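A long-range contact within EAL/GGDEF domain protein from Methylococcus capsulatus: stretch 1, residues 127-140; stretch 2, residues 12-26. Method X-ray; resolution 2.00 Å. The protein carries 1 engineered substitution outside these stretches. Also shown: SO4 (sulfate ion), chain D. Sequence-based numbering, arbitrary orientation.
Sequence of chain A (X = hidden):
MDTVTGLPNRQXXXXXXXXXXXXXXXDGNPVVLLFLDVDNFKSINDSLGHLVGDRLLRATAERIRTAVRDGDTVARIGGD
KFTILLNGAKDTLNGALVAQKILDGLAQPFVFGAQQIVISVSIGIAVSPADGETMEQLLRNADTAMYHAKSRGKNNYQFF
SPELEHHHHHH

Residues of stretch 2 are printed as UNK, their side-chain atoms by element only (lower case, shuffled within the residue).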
# COMPACT_ATOMS: atom_id res chain seq x y z
N VAL A 127 -5.27 6.59 9.92
CA VAL A 127 -4.48 6.63 11.14
C VAL A 127 -5.31 6.18 12.35
O VAL A 127 -6.42 6.66 12.56
CB VAL A 127 -3.96 8.06 11.43
CG1 VAL A 127 -3.00 8.05 12.60
CG2 VAL A 127 -3.30 8.63 10.18
N SER A 128 -4.76 5.26 13.13
CA SER A 128 -5.45 4.78 14.32
C SER A 128 -5.13 5.75 15.45
O SER A 128 -3.99 6.19 15.58
CB SER A 128 -4.96 3.38 14.71
OG SER A 128 -5.68 2.89 15.83
N PRO A 129 -6.12 6.08 16.31
CA PRO A 129 -7.50 5.60 16.28
C PRO A 129 -8.51 6.50 15.56
O PRO A 129 -9.61 6.07 15.23
CB PRO A 129 -7.83 5.48 17.76
CG PRO A 129 -7.18 6.72 18.30
CD PRO A 129 -5.82 6.73 17.60
N ALA A 130 -8.12 7.75 15.31
CA ALA A 130 -9.01 8.71 14.65
C ALA A 130 -9.76 8.16 13.42
O ALA A 130 -10.94 8.45 13.23
CB ALA A 130 -8.22 9.95 14.25
N ASP A 131 -9.06 7.38 12.61
CA ASP A 131 -9.65 6.82 11.39
C ASP A 131 -10.14 5.39 11.56
O ASP A 131 -10.32 4.67 10.58
CB ASP A 131 -8.62 6.89 10.26
CG ASP A 131 -8.29 8.31 9.87
OD1 ASP A 131 -7.21 8.55 9.29
OD2 ASP A 131 -9.13 9.20 10.15
N GLY A 132 -10.35 4.99 12.81
CA GLY A 132 -10.83 3.65 13.07
C GLY A 132 -10.06 2.97 14.18
O GLY A 132 -8.84 3.14 14.30
N GLU A 133 -10.77 2.20 15.00
CA GLU A 133 -10.16 1.47 16.10
C GLU A 133 -9.84 0.04 15.69
O GLU A 133 -8.71 -0.42 15.86
CB GLU A 133 -11.09 1.46 17.32
CG GLU A 133 -11.00 2.71 18.19
CD GLU A 133 -9.64 2.86 18.86
OE1 GLU A 133 -9.47 3.82 19.64
OE2 GLU A 133 -8.74 2.03 18.60
N THR A 134 -10.83 -0.65 15.14
CA THR A 134 -10.65 -2.03 14.70
C THR A 134 -9.91 -2.09 13.37
O THR A 134 -9.88 -1.10 12.63
CB THR A 134 -12.00 -2.74 14.50
OG1 THR A 134 -12.72 -2.09 13.45
CG2 THR A 134 -12.82 -2.71 15.78
N MSE A 135 -9.32 -3.24 13.06
CA MSE A 135 -8.59 -3.38 11.81
C MSE A 135 -9.54 -3.26 10.61
O MSE A 135 -9.15 -2.73 9.57
CB MSE A 135 -7.85 -4.72 11.76
CG MSE A 135 -8.72 -5.96 11.70
SE MSE A 135 -7.67 -7.56 11.28
CE MSE A 135 -7.91 -7.59 9.36
N GLU A 136 -10.77 -3.75 10.77
CA GLU A 136 -11.73 -3.67 9.68
C GLU A 136 -12.09 -2.22 9.36
O GLU A 136 -12.19 -1.84 8.19
CB GLU A 136 -13.02 -4.43 10.00
CG GLU A 136 -14.07 -4.26 8.90
CD GLU A 136 -15.39 -4.93 9.20
OE1 GLU A 136 -16.37 -4.64 8.47
OE2 GLU A 136 -15.45 -5.75 10.14
N GLN A 137 -12.29 -1.41 10.39
CA GLN A 137 -12.64 -0.02 10.18
C GLN A 137 -11.46 0.74 9.58
O GLN A 137 -11.64 1.56 8.68
CB GLN A 137 -13.04 0.65 11.50
CG GLN A 137 -14.26 0.04 12.16
CD GLN A 137 -14.61 0.74 13.46
OE1 GLN A 137 -13.77 0.92 14.34
NE2 GLN A 137 -15.88 1.13 13.59
N LEU A 138 -10.26 0.45 10.07
CA LEU A 138 -9.07 1.12 9.59
C LEU A 138 -8.85 0.84 8.10
O LEU A 138 -8.62 1.75 7.31
CB LEU A 138 -7.85 0.68 10.40
CG LEU A 138 -6.67 1.66 10.44
CD1 LEU A 138 -7.11 2.98 11.09
CD2 LEU A 138 -5.53 1.04 11.24
N LEU A 139 -8.92 -0.44 7.73
CA LEU A 139 -8.74 -0.86 6.34
C LEU A 139 -9.80 -0.25 5.42
O LEU A 139 -9.49 0.29 4.36
CB LEU A 139 -8.80 -2.38 6.25
CG LEU A 139 -7.53 -3.13 6.65
CD1 LEU A 139 -7.84 -4.59 6.96
CD2 LEU A 139 -6.51 -3.00 5.53
N ARG A 140 -11.06 -0.36 5.83
CA ARG A 140 -12.16 0.19 5.04
C ARG A 140 -12.01 1.69 4.87
O ARG A 140 -12.31 2.24 3.80
CB ARG A 140 -13.50 -0.13 5.70
CG ARG A 140 -13.90 -1.59 5.58
CD ARG A 140 -15.17 -1.88 6.36
NE ARG A 140 -16.29 -1.04 5.92
CZ ARG A 140 -17.51 -1.09 6.46
NH1 ARG A 140 -17.76 -1.94 7.44
NH2 ARG A 140 -18.47 -0.30 6.00
N UNK A 12 -1.65 -13.54 7.54
CA UNK A 12 -0.49 -13.08 8.29
C UNK A 12 -0.55 -11.56 8.44
O UNK A 12 -0.25 -11.02 9.50
c UNK A 12 2.07 -13.57 9.76
c UNK A 12 3.29 -13.65 7.57
c UNK A 12 0.81 -13.49 7.60
c UNK A 12 2.10 -13.08 8.32
N UNK A 13 -0.94 -10.87 7.37
CA UNK A 13 -1.04 -9.42 7.45
C UNK A 13 -2.05 -9.08 8.55
O UNK A 13 -1.82 -8.21 9.39
c UNK A 13 -0.72 -6.47 5.76
c UNK A 13 -1.52 -8.83 6.11
c UNK A 13 -3.11 -5.43 6.72
c UNK A 13 -2.09 -4.57 6.33
c UNK A 13 -2.93 -6.81 6.63
c UNK A 13 -1.73 -7.34 6.15
c UNK A 13 -0.89 -5.09 5.84
N UNK A 14 -3.17 -9.79 8.52
CA UNK A 14 -4.23 -9.62 9.50
C UNK A 14 -3.69 -9.79 10.92
O UNK A 14 -3.98 -9.00 11.81
s UNK A 14 -6.57 -10.82 10.53
c UNK A 14 -5.33 -10.64 9.23
N UNK A 15 -2.90 -10.84 11.13
CA UNK A 15 -2.32 -11.11 12.44
C UNK A 15 -1.36 -9.99 12.84
O UNK A 15 -1.35 -9.56 14.00
c UNK A 15 -2.51 -13.65 12.31
o UNK A 15 -3.75 -13.46 12.27
c UNK A 15 -1.58 -12.45 12.43
o UNK A 15 -1.98 -14.78 12.26
N UNK A 16 -0.56 -9.54 11.89
CA UNK A 16 0.41 -8.47 12.13
C UNK A 16 -0.31 -7.19 12.54
O UNK A 16 0.10 -6.51 13.48
n UNK A 16 5.79 -11.34 9.29
c UNK A 16 1.22 -8.20 10.86
n UNK A 16 4.30 -10.46 10.81
c UNK A 16 2.13 -9.35 10.42
n UNK A 16 4.74 -9.35 8.83
c UNK A 16 4.94 -10.38 9.64
c UNK A 16 3.36 -9.46 11.31
N UNK A 17 -1.39 -6.86 11.83
CA UNK A 17 -2.15 -5.66 12.12
C UNK A 17 -2.79 -5.69 13.51
O UNK A 17 -2.75 -4.71 14.25
c UNK A 17 -3.47 -3.01 11.54
c UNK A 17 -4.21 -4.29 11.19
c UNK A 17 -4.97 -4.11 9.88
c UNK A 17 -3.24 -5.47 11.05
N UNK A 18 -3.37 -6.83 13.86
CA UNK A 18 -3.99 -6.96 15.17
C UNK A 18 -2.96 -6.73 16.27
O UNK A 18 -3.24 -6.04 17.25
c UNK A 18 -6.93 -7.54 14.72
c UNK A 18 -6.38 -9.98 14.55
c UNK A 18 -4.64 -8.34 15.31
c UNK A 18 -5.85 -8.56 14.39
N UNK A 19 -1.77 -7.30 16.10
CA UNK A 19 -0.73 -7.15 17.11
C UNK A 19 -0.22 -5.71 17.21
O UNK A 19 0.03 -5.21 18.30
c UNK A 19 0.44 -8.09 16.80
o UNK A 19 0.05 -10.13 19.00
c UNK A 19 1.32 -8.35 18.02
c UNK A 19 0.55 -9.01 19.15
n UNK A 19 0.46 -8.34 20.30
N UNK A 20 -0.08 -5.05 16.07
CA UNK A 20 0.39 -3.67 16.07
C UNK A 20 -0.63 -2.75 16.75
O UNK A 20 -0.26 -1.84 17.48
c UNK A 20 0.65 -3.20 14.64
N UNK A 21 -1.92 -2.99 16.51
CA UNK A 21 -2.95 -2.16 17.11
C UNK A 21 -2.97 -2.34 18.63
O UNK A 21 -3.35 -1.44 19.37
c UNK A 21 -4.65 -0.46 15.12
c UNK A 21 -4.55 -1.99 15.09
c UNK A 21 -5.80 -2.61 14.49
c UNK A 21 -4.32 -2.51 16.51
N UNK A 22 -2.57 -3.52 19.09
CA UNK A 22 -2.53 -3.80 20.52
C UNK A 22 -1.29 -3.17 21.15
O UNK A 22 -1.32 -2.72 22.29
c UNK A 22 -2.53 -5.31 20.76
N UNK A 23 -0.20 -3.13 20.38
CA UNK A 23 1.06 -2.58 20.85
C UNK A 23 1.17 -1.06 20.74
O UNK A 23 1.72 -0.41 21.63
c UNK A 23 2.21 -3.23 20.10
N UNK A 24 0.65 -0.50 19.66
CA UNK A 24 0.75 0.94 19.47
C UNK A 24 -0.57 1.69 19.36
O UNK A 24 -1.27 1.58 18.36
n UNK A 24 4.60 -0.81 17.76
c UNK A 24 4.86 -0.16 18.88
c UNK A 24 3.37 -0.42 17.30
c UNK A 24 2.88 0.48 18.18
c UNK A 24 1.58 1.23 18.22
n UNK A 24 3.84 0.62 19.16
N UNK A 25 -0.89 2.45 20.41
CA UNK A 25 -2.11 3.25 20.43
C UNK A 25 -1.82 4.66 20.95
O UNK A 25 -2.73 5.38 21.36
o UNK A 25 -4.27 0.68 18.42
o UNK A 25 -4.97 2.66 19.02
c UNK A 25 -4.39 1.58 19.27
c UNK A 25 -3.84 1.34 20.67
c UNK A 25 -3.19 2.58 21.29
N UNK A 26 -0.54 5.03 20.94
CA UNK A 26 -0.11 6.36 21.36
C UNK A 26 -0.15 7.26 20.13
O UNK A 26 0.18 6.82 19.03
c UNK A 26 1.32 6.33 21.88
n UNK A 26 5.70 7.53 21.92
n UNK A 26 5.79 5.61 23.17
c UNK A 26 2.99 5.70 23.59
n UNK A 26 3.77 6.67 22.83
c UNK A 26 5.09 6.60 22.65
c UNK A 26 1.50 5.89 23.32
S SO4 D . -21.30 -1.36 8.46
O1 SO4 D . -20.52 -0.11 8.46
O2 SO4 D . -20.39 -2.52 8.34
O3 SO4 D . -22.05 -1.47 9.73
O4 SO4 D . -22.24 -1.35 7.33
O HOH W 1 -2.43 3.71 16.83

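Position 12 carries four carbons forked at the second, with nothing of stretch 1 in reach: Leu12. Position 13 has one carbon leading to a ring of six carbons; one ring carbon lies 4.3 Å from Leu139 CD2, met obliquely. This is Phe13, the ring atom being CE1. Position 14 shows one carbon and a sulfur, which sits 3.5 Å from Met135 SE: Cys14, through SG.

Position 15 has two carbons, the second bearing two oxygens, and its CA-to-CB bond points away from stretch 1. That pattern is Asp15. Position 16, three carbons, a nitrogen and a carbon carrying two more nitrogens, is Arg16, also free of contact.

Position 17 again has four carbons forked at the second and points toward stretch 1. A terminal carbon lies 3.5 Å from Met135 CB and 4.1 Å from Leu139 CD1; the residue is Leu17 and the atom CD2. Position 18 repeats the fork, but its CA-to-CB bond runs sideways and its end comes nearer, one methyl reaching 3.5 Å from Met135 SE: Leu18, by CD2.

Position 19, three carbons with an oxygen and a nitrogen on the third, is Gln19; position 20, a lone carbon, is Ala20. Neither touches stretch 1. Position 21 is the fourth forked four-carbon chain, and its CA-to-CB bond points toward stretch 1. One methyl is 4.0 Å from Met135 CB, the other 3.6 Å from Ser128 OG and 4.3 Å from Leu138 CD2, so this is Leu21, with CD1 and CD2 respectively.

Positions 22 and 23 each hold a single carbon, far from stretch 1: Ala22 and Ala23. Position 24 has one carbon and a five-membered ring of three carbons and two nitrogens: His24, the first residue to leave helical phi/psi. Its backbone O accepts from a water (2.9 Å from the water O) that also donates weakly to Ser128 O (3.2 Å).

Position 25 has three carbons, the third carrying two oxygens, one of them 3.3 Å from Ser128 OG: Glu25. Position 26, with three carbons, a nitrogen and a carbon bearing two nitrogens, points away and is Arg26.

The contact is chiefly an apolar knob in a hole. The selenomethionine Met135 projects among Cys14, Leu17, Leu18 and Leu21, which line one side of the helix; Leu138 and Leu139 extend this packing, the helices crossing at 106°. At the polar end, Ser128 OG donates a weak hydrogen bond to Glu25 OE1 (3.3 Å), while Glu133 OE2 lies 3.8 Å from Glu25 OE1, a pairing of like charges that adds no salt bridge.

Stretch 2 12-26: LFCDRLLQALAAHER
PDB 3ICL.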